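Local coordinates for conserved hypothetical protein (Sulfolobus solfataricus, PDB 2GF6) that binds coenzyme A and, as a hot dog-fold member of the 4-hydroxybenzoyl-CoA thioesterase family, probably hydrolyses acyl-CoA thioesters, at residues Ile5-Glu10 and Leu81-Leu86; Asn35-Phe40 and Val109-Ile114; Pro50-Asn53 and Trp57-Ile60. One frame throughout, in Å; residues are numbered along the deposited sequence.

How the contacts relate
The chain starts with a short 3-10 turn that leads into strand 8-12. Contact 1 pairs this region with residues 81-86, at the end of strand 76-85, and closes a long loop. Helix 26-45 follows. From its middle, contact 2 reaches residues 109-114 of strand 102-115. The segments of contacts 1 and 2 alternate along the chain, so their loops cross. They also touch, with the ring of Tyr-7 against that of Phe-40. Contact 3 is a tight hairpin, 50-53 with 57-60, nested inside both loops. Its second strand neighbours strand 102-115, so contacts 2 and 3 share a backbone ladder and one coenzyme A. Together the three tie the N terminus, helix and hairpin to one antiparallel sheet.

Contact 1. Residues Ile5-Glu10 and Leu81-Leu86; sequences IEYVFE and LNPKIL
Tyr-7 has CG anti to its own carbonyl carbon (chi1 -61°), and this turns the ring along the 81-86 strand as far as Pro-83. Of the Leu-81 side chain, CB alone comes near, at Tyr-7 O; CG, anti to the backbone N (chi1 -158°), turns on toward Phe-93. The backbone link is a single hydrogen bond. Leu-81 N donates to Tyr-7 O at 2.8 Å, with 153° at the hydrogen.

Beyond this bond the contact is made by the tyrosine ring. Its CE1 is 3.5 Å from Pro-83 CD and 3.7 Å from Pro-83 CG. CD1 of Tyr-7 is next, 3.7 Å from the same CD. The two rings cross at a slant, with CD and CG of Pro-83 at the CD1-CE1 bond of Tyr-7. Leu-81 O lies along the near end of the tyrosine side chain, 3.5 Å from Tyr-7 CB and as close to CD1.

Helix 26-45 adds Phe-40, whose ring meets that of Tyr-7 and whose side chain also touches Pro-83. Phe-93 of strand 90-99 packs against both Leu-81 and Pro-83. Glu-6, beside Tyr-7, forms salt bridges with Lys-44 and Lys-135.

Residues 5-7 form a short 3-10 turn, with a weak bond from Val-8 N to Ile-5 O at 3.3 Å. The chain then straightens into strand 8-12, where Phe-9 pairs with Val-79. The arrangement is the start of an N-terminal strand joining the antiparallel sheet of a hot dog fold.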
loop_
_atom_site.group_PDB
_atom_site.type_symbol
_atom_site.label_atom_id
_atom_site.label_comp_id
_atom_site.label_asym_id
_atom_site.label_seq_id
_atom_site.Cartn_x
_atom_site.Cartn_y
_atom_site.Cartn_z
ATOM N N ILE A 5 -6.010 -28.264 7.534
ATOM C CA ILE A 5 -6.756 -27.020 7.368
ATOM C C ILE A 5 -5.960 -25.770 7.814
ATOM O O ILE A 5 -6.176 -24.684 7.298
ATOM C CB ILE A 5 -8.155 -27.084 8.044
ATOM C CG1 ILE A 5 -8.977 -25.833 7.723
ATOM C CG2 ILE A 5 -8.062 -27.240 9.576
ATOM C CD1 ILE A 5 -9.044 -25.472 6.230
ATOM N N GLU A 6 -5.025 -25.917 8.747
ATOM C CA GLU A 6 -4.178 -24.774 9.161
ATOM C C GLU A 6 -3.319 -24.265 8.028
ATOM O O GLU A 6 -2.793 -23.146 8.094
ATOM C CB GLU A 6 -3.194 -25.131 10.286
ATOM C CG GLU A 6 -3.681 -26.109 11.280
ATOM C CD GLU A 6 -3.362 -27.500 10.864
ATOM O OE1 GLU A 6 -2.261 -27.957 11.240
ATOM O OE2 GLU A 6 -4.216 -28.132 10.192
ATOM N N TYR A 7 -3.115 -25.119 7.029
ATOM C CA TYR A 7 -2.142 -24.868 6.002
ATOM C C TYR A 7 -2.795 -24.313 4.766
ATOM O O TYR A 7 -2.083 -23.934 3.857
ATOM C CB TYR A 7 -1.389 -26.160 5.661
ATOM C CG TYR A 7 -0.634 -26.738 6.847
ATOM C CD1 TYR A 7 0.455 -26.071 7.398
ATOM C CD2 TYR A 7 -1.010 -27.927 7.416
ATOM C CE1 TYR A 7 1.133 -26.578 8.490
ATOM C CE2 TYR A 7 -0.337 -28.443 8.507
ATOM C CZ TYR A 7 0.737 -27.770 9.041
ATOM O OH TYR A 7 1.426 -28.292 10.125
ATOM N N VAL A 8 -4.138 -24.289 4.732
ATOM C CA VAL A 8 -4.915 -23.829 3.571
ATOM C C VAL A 8 -5.624 -22.513 3.898
ATOM O O VAL A 8 -6.349 -22.421 4.888
ATOM C CB VAL A 8 -5.994 -24.872 3.146
ATOM C CG1 VAL A 8 -6.575 -24.538 1.762
ATOM C CG2 VAL A 8 -5.431 -26.289 3.140
ATOM N N PHE A 9 -5.426 -21.511 3.049
ATOM C CA PHE A 9 -6.108 -20.220 3.166
ATOM C C PHE A 9 -6.682 -19.793 1.827
ATOM O O PHE A 9 -5.997 -19.891 0.818
ATOM C CB PHE A 9 -5.111 -19.148 3.631
ATOM C CG PHE A 9 -5.728 -17.782 3.809
ATOM C CD1 PHE A 9 -6.501 -17.503 4.920
ATOM C CD2 PHE A 9 -5.527 -16.787 2.872
ATOM C CE1 PHE A 9 -7.077 -16.261 5.097
ATOM C CE2 PHE A 9 -6.105 -15.542 3.032
ATOM C CZ PHE A 9 -6.893 -15.280 4.151
ATOM N N GLU A 10 -7.913 -19.279 1.815
ATOM C CA GLU A 10 -8.500 -18.771 0.579
ATOM C C GLU A 10 -8.750 -17.275 0.622
ATOM O O GLU A 10 -9.152 -16.734 1.657
ATOM C CB GLU A 10 -9.809 -19.489 0.258
ATOM C CG GLU A 10 -9.732 -20.964 0.432
ATOM C CD GLU A 10 -10.844 -21.652 -0.289
ATOM O OE1 GLU A 10 -12.014 -21.490 0.112
ATOM O OE2 GLU A 10 -10.531 -22.331 -1.283
ATOM N N LEU A 81 0.368 -23.569 2.580
ATOM C CA LEU A 81 1.547 -23.279 3.388
ATOM C C LEU A 81 2.302 -24.539 3.803
ATOM O O LEU A 81 1.694 -25.541 4.183
ATOM C CB LEU A 81 1.140 -22.513 4.647
ATOM C CG LEU A 81 2.235 -21.680 5.330
ATOM C CD1 LEU A 81 2.612 -20.446 4.496
ATOM C CD2 LEU A 81 1.742 -21.268 6.689
ATOM N N ASN A 82 3.629 -24.455 3.756
ATOM C CA ASN A 82 4.494 -25.491 4.293
ATOM C C ASN A 82 5.557 -24.875 5.197
ATOM O O ASN A 82 6.615 -24.482 4.724
ATOM C CB ASN A 82 5.172 -26.242 3.150
ATOM C CG ASN A 82 5.990 -27.447 3.634
ATOM O OD1 ASN A 82 5.442 -28.350 4.240
ATOM N ND2 ASN A 82 7.295 -27.467 3.334
ATOM N N PRO A 83 5.281 -24.792 6.505
ATOM C CA PRO A 83 6.293 -24.296 7.443
ATOM C C PRO A 83 7.441 -25.296 7.633
ATOM O O PRO A 83 7.194 -26.480 7.844
ATOM C CB PRO A 83 5.514 -24.117 8.752
ATOM C CG PRO A 83 4.064 -24.262 8.379
ATOM C CD PRO A 83 4.031 -25.154 7.192
ATOM N N LYS A 84 8.672 -24.812 7.528
ATOM C CA LYS A 84 9.877 -25.611 7.773
ATOM C C LYS A 84 10.635 -24.941 8.907
ATOM O O LYS A 84 11.074 -23.798 8.778
ATOM C CB LYS A 84 10.796 -25.637 6.545
ATOM C CG LYS A 84 10.380 -26.535 5.438
ATOM C CD LYS A 84 11.490 -26.593 4.352
ATOM C CE LYS A 84 11.211 -27.671 3.271
ATOM N NZ LYS A 84 11.453 -27.151 1.863
ATOM N N ILE A 85 10.787 -25.652 10.011
ATOM C CA ILE A 85 11.527 -25.146 11.135
ATOM C C ILE A 85 13.032 -25.372 10.903
ATOM O O ILE A 85 13.502 -26.510 10.966
ATOM C CB ILE A 85 11.025 -25.817 12.421
ATOM C CG1 ILE A 85 9.576 -25.396 12.676
ATOM C CG2 ILE A 85 11.924 -25.466 13.607
ATOM C CD1 ILE A 85 8.929 -26.126 13.815
ATOM N N LEU A 86 13.768 -24.283 10.630
ATOM C CA LEU A 86 15.232 -24.326 10.387
ATOM C C LEU A 86 16.104 -24.351 11.647
ATOM O O LEU A 86 17.233 -24.865 11.628
ATOM C CB LEU A 86 15.672 -23.144 9.527
ATOM C CG LEU A 86 14.836 -22.887 8.276
ATOM C CD1 LEU A 86 15.492 -21.784 7.468
ATOM C CD2 LEU A 86 14.687 -24.127 7.468
#

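Contact 2. Residues Asn35-Phe40 and Val109-Ile114; sequences NTIEKF and VIQIAI. With COA (coenzyme A), chain E.
Across helix 35-40 and strand 109-114 the nearest CA atoms are those of Ile-37 and Val-109, 9.9 Å apart. At this distance the backbones are joined through side chains alone. The helix is regular here, with Phe-40 N bonded to Thr-36 O at 3.0 Å. The strand is extended, so its side chains alternate between two faces.

Ile-37 and Val-109 reach toward each other tip to tip. Ile-37 CD1 is 3.9 Å from Val-109 CG2. The isoleucine chain is drawn out straight (chi2 162°), which carries CD1 to the strand. Ile-37 CG2 lies 4.2 Å from Gln-111 OE1, a loose contact. This oxygen, of a buried side chain, accepts a hydrogen bond from Tyr-49 OH.

The other face of the strand holds coenzyme A. Ile-110 CD1 is 3.5 Å from N1A of the adenine, and its CG2 also lies near that nitrogen. Ile-112 CD1 is 3.6 Å from C8A, at the imidazole part of the same base. Ile-114 CG2 meets the pantetheine methyl CEP at 3.7 Å. With an alanine in place of Ile-110, both contacting methyls would be gone and the adenine is likely to be left with a gap beside N1A, freer to shift.

Strand 109-114 lies between strand 56-67, which it meets through pairs such as Ile-112 with Val-59, and strand 90-99, where Val-109 pairs with Phe-93. Phe-93 touches Ile-37 as well. Leu-81 of strand 76-85 also packs on Ile-37. Helix 26-45 thus lies against one face of the curved sheet, and the coenzyme lies on the other.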
loop_
_atom_site.group_PDB
_atom_site.type_symbol
_atom_site.label_atom_id
_atom_site.label_comp_id
_atom_site.label_asym_id
_atom_site.label_seq_id
_atom_site.Cartn_x
_atom_site.Cartn_y
_atom_site.Cartn_z
ATOM N N ASN A 35 -1.629 -13.171 5.463
ATOM C CA ASN A 35 -2.879 -13.739 5.913
ATOM C C ASN A 35 -2.747 -15.240 6.115
ATOM O O ASN A 35 -3.243 -15.798 7.098
ATOM C CB ASN A 35 -3.993 -13.450 4.912
ATOM C CG ASN A 35 -4.405 -11.992 4.887
ATOM O OD1 ASN A 35 -4.208 -11.252 5.861
ATOM N ND2 ASN A 35 -4.986 -11.572 3.771
ATOM N N THR A 36 -2.090 -15.917 5.183
ATOM C CA THR A 36 -1.967 -17.385 5.314
ATOM C C THR A 36 -1.164 -17.742 6.576
ATOM O O THR A 36 -1.577 -18.619 7.379
ATOM C CB THR A 36 -1.349 -18.007 4.049
ATOM O OG1 THR A 36 -2.136 -17.636 2.920
ATOM C CG2 THR A 36 -1.302 -19.512 4.121
ATOM N N ILE A 37 -0.033 -17.065 6.765
ATOM C CA ILE A 37 0.856 -17.326 7.914
ATOM C C ILE A 37 0.200 -16.906 9.232
ATOM O O ILE A 37 0.241 -17.643 10.221
ATOM C CB ILE A 37 2.205 -16.647 7.764
ATOM C CG1 ILE A 37 2.970 -17.303 6.616
ATOM C CG2 ILE A 37 2.998 -16.777 9.067
ATOM C CD1 ILE A 37 4.112 -16.488 6.072
ATOM N N GLU A 38 -0.432 -15.742 9.227
ATOM C CA GLU A 38 -1.124 -15.279 10.396
ATOM C C GLU A 38 -2.164 -16.302 10.813
ATOM O O GLU A 38 -2.263 -16.598 11.991
ATOM C CB GLU A 38 -1.778 -13.922 10.161
ATOM C CG GLU A 38 -2.511 -13.409 11.386
ATOM C CD GLU A 38 -2.940 -11.951 11.308
ATOM O OE1 GLU A 38 -2.773 -11.261 10.262
ATOM O OE2 GLU A 38 -3.439 -11.479 12.334
ATOM N N LYS A 39 -2.933 -16.847 9.856
ATOM C CA LYS A 39 -4.007 -17.791 10.218
ATOM C C LYS A 39 -3.423 -19.079 10.785
ATOM O O LYS A 39 -3.887 -19.599 11.802
ATOM C CB LYS A 39 -4.907 -18.097 9.004
ATOM C CG LYS A 39 -6.135 -18.940 9.348
ATOM C CD LYS A 39 -6.918 -19.433 8.100
ATOM C CE LYS A 39 -6.161 -20.513 7.320
ATOM N NZ LYS A 39 -6.448 -21.928 7.783
ATOM N N PHE A 40 -2.389 -19.587 10.121
ATOM C CA PHE A 40 -1.688 -20.766 10.597
ATOM C C PHE A 40 -1.219 -20.622 12.048
ATOM O O PHE A 40 -1.441 -21.508 12.872
ATOM C CB PHE A 40 -0.498 -21.091 9.690
ATOM C CG PHE A 40 0.436 -22.086 10.280
ATOM C CD1 PHE A 40 0.129 -23.423 10.268
ATOM C CD2 PHE A 40 1.616 -21.676 10.884
ATOM C CE1 PHE A 40 0.986 -24.337 10.819
ATOM C CE2 PHE A 40 2.481 -22.585 11.438
ATOM C CZ PHE A 40 2.171 -23.920 11.405
ATOM N N VAL A 109 8.986 -17.062 2.641
ATOM C CA VAL A 109 9.603 -16.018 3.456
ATOM C C VAL A 109 10.216 -16.744 4.626
ATOM O O VAL A 109 9.684 -17.729 5.122
ATOM C CB VAL A 109 8.615 -14.911 3.991
ATOM C CG1 VAL A 109 7.773 -14.384 2.878
ATOM C CG2 VAL A 109 7.722 -15.418 5.046
ATOM N N ILE A 110 11.337 -16.230 5.065
ATOM C CA ILE A 110 12.006 -16.727 6.210
ATOM C C ILE A 110 11.849 -15.731 7.334
ATOM O O ILE A 110 12.165 -14.559 7.208
ATOM C CB ILE A 110 13.448 -16.992 5.859
ATOM C CG1 ILE A 110 13.476 -18.177 4.884
ATOM C CG2 ILE A 110 14.286 -17.154 7.135
ATOM C CD1 ILE A 110 14.803 -18.651 4.505
ATOM N N GLN A 111 11.362 -16.227 8.460
ATOM C CA GLN A 111 11.121 -15.394 9.603
ATOM C C GLN A 111 11.928 -15.806 10.796
ATOM O O GLN A 111 12.154 -16.983 11.030
ATOM C CB GLN A 111 9.625 -15.348 9.909
ATOM C CG GLN A 111 8.976 -14.451 8.903
ATOM C CD GLN A 111 7.644 -13.982 9.311
ATOM O OE1 GLN A 111 6.670 -14.738 9.238
ATOM N NE2 GLN A 111 7.555 -12.714 9.707
ATOM N N ILE A 112 12.384 -14.797 11.527
ATOM C CA ILE A 112 13.236 -14.988 12.674
ATOM C C ILE A 112 12.550 -14.363 13.868
ATOM O O ILE A 112 12.024 -13.266 13.778
ATOM C CB ILE A 112 14.644 -14.363 12.425
ATOM C CG1 ILE A 112 15.268 -14.921 11.141
ATOM C CG2 ILE A 112 15.592 -14.610 13.589
ATOM C CD1 ILE A 112 16.594 -14.295 10.816
ATOM N N ALA A 113 12.543 -15.103 14.982
ATOM C CA ALA A 113 12.087 -14.620 16.257
ATOM C C ALA A 113 13.153 -13.682 16.861
ATOM O O ALA A 113 14.353 -13.992 16.849
ATOM C CB ALA A 113 11.801 -15.802 17.178
ATOM N N ILE A 114 12.711 -12.520 17.338
ATOM C CA ILE A 114 13.610 -11.555 17.956
ATOM C C ILE A 114 13.082 -10.944 19.236
ATOM O O ILE A 114 11.878 -10.903 19.466
ATOM C CB ILE A 114 13.992 -10.394 16.975
ATOM C CG1 ILE A 114 12.790 -9.469 16.678
ATOM C CG2 ILE A 114 14.546 -10.951 15.722
ATOM C CD1 ILE A 114 13.175 -8.143 16.010
HETATM N N1A COA E . 17.814 -18.029 6.132
HETATM C C2A COA E . 18.008 -18.937 7.166
HETATM N N3A COA E . 18.570 -18.516 8.358
HETATM C C4A COA E . 18.923 -17.215 8.485
HETATM C C5A COA E . 18.732 -16.302 7.453
HETATM C C6A COA E . 18.168 -16.707 6.268
HETATM N N6A COA E . 18.199 -15.870 5.224
HETATM N N7A COA E . 19.165 -15.094 7.875
HETATM C C8A COA E . 19.611 -15.214 9.152
HETATM N N9A COA E . 19.477 -16.528 9.520
HETATM C C1B COA E . 19.957 -17.196 10.728
HETATM C C2B COA E . 21.429 -17.041 11.003
HETATM O O2B COA E . 22.201 -17.974 10.303
HETATM C C3B COA E . 21.476 -17.334 12.477
HETATM O O3B COA E . 21.550 -18.748 12.613
HETATM P P3B COA E . 22.147 -19.512 13.906
HETATM O O7A COA E . 20.973 -20.131 14.646
HETATM O O8A COA E . 22.913 -18.606 14.849
HETATM O O9A COA E . 23.019 -20.629 13.394
HETATM C C4B COA E . 20.143 -16.810 12.999
HETATM O O4B COA E . 19.329 -16.645 11.852
HETATM C C5B COA E . 20.251 -15.480 13.702
HETATM O O5B COA E . 20.740 -14.551 12.781
HETATM P P1A COA E . 21.915 -13.521 13.140
HETATM O O1A COA E . 22.768 -13.194 11.955
HETATM O O2A COA E . 22.710 -13.991 14.317
HETATM O O3A COA E . 21.044 -12.204 13.426
HETATM P P2A COA E . 20.869 -11.355 14.767
HETATM O O4A COA E . 21.998 -10.430 15.105
HETATM O O5A COA E . 20.437 -12.133 15.979
HETATM O O6A COA E . 19.655 -10.451 14.278
HETATM C CBP COA E . 18.291 -9.388 12.788
HETATM C CCP COA E . 18.902 -10.735 13.115
HETATM C CDP COA E . 19.349 -8.315 13.085
HETATM C CEP COA E . 17.081 -9.220 13.695
HETATM C CAP COA E . 17.933 -9.315 11.315
HETATM O OAP COA E . 19.077 -9.432 10.495
HETATM C C9P COA E . 17.270 -8.036 10.929
HETATM O O9P COA E . 16.965 -6.999 11.832
HETATM N N8P COA E . 16.985 -7.965 9.659
HETATM C C7P COA E . 16.121 -6.898 9.220
HETATM C C6P COA E . 14.822 -7.521 8.792
HETATM C C5P COA E . 13.936 -6.505 8.148
HETATM O O5P COA E . 14.121 -5.270 8.219
HETATM N N4P COA E . 12.961 -7.096 7.496
HETATM C C3P COA E . 12.240 -6.358 6.500
HETATM C C2P COA E . 11.331 -7.283 5.746
HETATM S S1P COA E . 10.416 -6.309 4.613
#

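Contact 3. Residues Pro50-Asn53 and Trp57-Ile60; sequences PIVN and WFVI. With COA (coenzyme A), chain E.
Trp-57 and Ile-51 lie side by side, pointing the same way. Trp-57 CB is 4.0 Å from Pro-50 O. CG is anti to the carbonyl carbon (chi1 -73°), which lays the indole alongside Ile-51. CD1 of the indole meets Asn-53 O at 3.4 Å, at the ring edge. NE1 meets Ile-51 CG2, also at 3.4 Å. CE2 faces Ile-51 CG1 and CD1, and CZ2 faces the same CD1. Ile-51 CG1 sits over the five-membered ring as a CH-pi contact, 3.9 Å from its centroid and 9° off the normal. Trp-57 also packs on Trp-119, which binds coenzyme A.

Phe-58 N donates to Pro-50 O at 2.7 Å, nearly straight (166°). On the other face of the hairpin, Val-52 CG2 meets Phe-58 CE2 at 3.7 Å. Gln-21 of the third subunit bonds to Phe-58 O.

Ile-60 O accepts a hydrogen bond from the pantetheine amide N4P of coenzyme A at 2.8 Å. This is an antiparallel beta hairpin, with Ile-51 and Trp-57 a non-hydrogen-bonded pair. A classic beta bulge at Val-52 and Asn-53, opposite Leu-56, marks its turn end, and its long strand runs into the coenzyme A site of this hot dog fold, of a probable thioesterase.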
loop_
_atom_site.group_PDB
_atom_site.type_symbol
_atom_site.label_atom_id
_atom_site.label_comp_id
_atom_site.label_asym_id
_atom_site.label_seq_id
_atom_site.Cartn_x
_atom_site.Cartn_y
_atom_site.Cartn_z
ATOM N N PRO A 50 2.604 -10.750 13.493
ATOM C CA PRO A 50 4.018 -11.068 13.778
ATOM C C PRO A 50 4.528 -10.501 15.104
ATOM O O PRO A 50 5.669 -10.758 15.484
ATOM C CB PRO A 50 4.758 -10.451 12.580
ATOM C CG PRO A 50 3.834 -9.364 12.073
ATOM C CD PRO A 50 2.505 -9.463 12.787
ATOM N N ILE A 51 3.666 -9.762 15.820
ATOM C CA ILE A 51 4.002 -9.250 17.124
ATOM C C ILE A 51 3.302 -10.140 18.146
ATOM O O ILE A 51 2.078 -10.083 18.317
ATOM C CB ILE A 51 3.573 -7.770 17.276
ATOM C CG1 ILE A 51 4.379 -6.901 16.287
ATOM C CG2 ILE A 51 3.715 -7.327 18.689
ATOM C CD1 ILE A 51 4.024 -5.416 16.319
ATOM N N VAL A 52 4.085 -10.968 18.814
ATOM C CA VAL A 52 3.538 -11.892 19.791
ATOM C C VAL A 52 3.309 -11.179 21.131
ATOM O O VAL A 52 2.228 -11.242 21.693
ATOM C CB VAL A 52 4.462 -13.102 19.956
ATOM C CG1 VAL A 52 3.739 -14.212 20.728
ATOM C CG2 VAL A 52 4.951 -13.579 18.574
ATOM N N ASN A 53 4.350 -10.515 21.628
ATOM C CA ASN A 53 4.302 -9.699 22.851
ATOM C C ASN A 53 5.449 -8.676 22.821
ATOM O O ASN A 53 6.199 -8.627 21.854
ATOM C CB ASN A 53 4.358 -10.574 24.118
ATOM C CG ASN A 53 5.620 -11.425 24.198
ATOM O OD1 ASN A 53 6.736 -10.901 24.217
ATOM N ND2 ASN A 53 5.448 -12.748 24.231
ATOM N N TRP A 57 8.916 -10.749 18.755
ATOM C CA TRP A 57 8.420 -10.445 17.407
ATOM C C TRP A 57 8.973 -11.420 16.367
ATOM O O TRP A 57 10.026 -11.996 16.588
ATOM C CB TRP A 57 8.905 -9.063 17.012
ATOM C CG TRP A 57 8.229 -7.896 17.697
ATOM C CD1 TRP A 57 7.382 -7.917 18.788
ATOM C CD2 TRP A 57 8.423 -6.526 17.367
ATOM N NE1 TRP A 57 7.017 -6.638 19.114
ATOM C CE2 TRP A 57 7.642 -5.764 18.251
ATOM C CE3 TRP A 57 9.174 -5.865 16.384
ATOM C CZ2 TRP A 57 7.598 -4.367 18.190
ATOM C CZ3 TRP A 57 9.125 -4.500 16.328
ATOM C CH2 TRP A 57 8.351 -3.760 17.235
ATOM N N PHE A 58 8.278 -11.558 15.228
ATOM C CA PHE A 58 8.810 -12.216 14.038
ATOM C C PHE A 58 9.131 -11.141 12.982
ATOM O O PHE A 58 8.301 -10.267 12.686
ATOM C CB PHE A 58 7.802 -13.233 13.475
ATOM C CG PHE A 58 7.663 -14.469 14.322
ATOM C CD1 PHE A 58 8.593 -15.492 14.223
ATOM C CD2 PHE A 58 6.624 -14.599 15.235
ATOM C CE1 PHE A 58 8.486 -16.626 15.028
ATOM C CE2 PHE A 58 6.504 -15.745 16.057
ATOM C CZ PHE A 58 7.435 -16.747 15.962
ATOM N N VAL A 59 10.340 -11.193 12.440
ATOM C CA VAL A 59 10.745 -10.279 11.379
ATOM C C VAL A 59 11.296 -11.062 10.210
ATOM O O VAL A 59 12.029 -12.024 10.421
ATOM C CB VAL A 59 11.779 -9.189 11.861
ATOM C CG1 VAL A 59 11.240 -8.434 13.088
ATOM C CG2 VAL A 59 13.157 -9.759 12.138
ATOM N N ILE A 60 10.971 -10.616 8.984
ATOM C CA ILE A 60 11.403 -11.266 7.734
ATOM C C ILE A 60 12.895 -11.023 7.451
ATOM O O ILE A 60 13.365 -9.883 7.454
ATOM C CB ILE A 60 10.565 -10.752 6.524
ATOM C CG1 ILE A 60 9.081 -11.046 6.733
ATOM C CG2 ILE A 60 11.012 -11.368 5.194
ATOM C CD1 ILE A 60 8.171 -10.215 5.878
HETATM N N1A COA E . 17.814 -18.029 6.132
HETATM C C2A COA E . 18.008 -18.937 7.166
HETATM N N3A COA E . 18.570 -18.516 8.358
HETATM C C4A COA E . 18.923 -17.215 8.485
HETATM C C5A COA E . 18.732 -16.302 7.453
HETATM C C6A COA E . 18.168 -16.707 6.268
HETATM N N6A COA E . 18.199 -15.870 5.224
HETATM N N7A COA E . 19.165 -15.094 7.875
HETATM C C8A COA E . 19.611 -15.214 9.152
HETATM N N9A COA E . 19.477 -16.528 9.520
HETATM C C1B COA E . 19.957 -17.196 10.728
HETATM C C2B COA E . 21.429 -17.041 11.003
HETATM O O2B COA E . 22.201 -17.974 10.303
HETATM C C3B COA E . 21.476 -17.334 12.477
HETATM O O3B COA E . 21.550 -18.748 12.613
HETATM P P3B COA E . 22.147 -19.512 13.906
HETATM O O7A COA E . 20.973 -20.131 14.646
HETATM O O8A COA E . 22.913 -18.606 14.849
HETATM O O9A COA E . 23.019 -20.629 13.394
HETATM C C4B COA E . 20.143 -16.810 12.999
HETATM O O4B COA E . 19.329 -16.645 11.852
HETATM C C5B COA E . 20.251 -15.480 13.702
HETATM O O5B COA E . 20.740 -14.551 12.781
HETATM P P1A COA E . 21.915 -13.521 13.140
HETATM O O1A COA E . 22.768 -13.194 11.955
HETATM O O2A COA E . 22.710 -13.991 14.317
HETATM O O3A COA E . 21.044 -12.204 13.426
HETATM P P2A COA E . 20.869 -11.355 14.767
HETATM O O4A COA E . 21.998 -10.430 15.105
HETATM O O5A COA E . 20.437 -12.133 15.979
HETATM O O6A COA E . 19.655 -10.451 14.278
HETATM C CBP COA E . 18.291 -9.388 12.788
HETATM C CCP COA E . 18.902 -10.735 13.115
HETATM C CDP COA E . 19.349 -8.315 13.085
HETATM C CEP COA E . 17.081 -9.220 13.695
HETATM C CAP COA E . 17.933 -9.315 11.315
HETATM O OAP COA E . 19.077 -9.432 10.495
HETATM C C9P COA E . 17.270 -8.036 10.929
HETATM O O9P COA E . 16.965 -6.999 11.832
HETATM N N8P COA E . 16.985 -7.965 9.659
HETATM C C7P COA E . 16.121 -6.898 9.220
HETATM C C6P COA E . 14.822 -7.521 8.792
HETATM C C5P COA E . 13.936 -6.505 8.148
HETATM O O5P COA E . 14.121 -5.270 8.219
HETATM N N4P COA E . 12.961 -7.096 7.496
HETATM C C3P COA E . 12.240 -6.358 6.500
HETATM C C2P COA E . 11.331 -7.283 5.746
HETATM S S1P COA E . 10.416 -6.309 4.613
#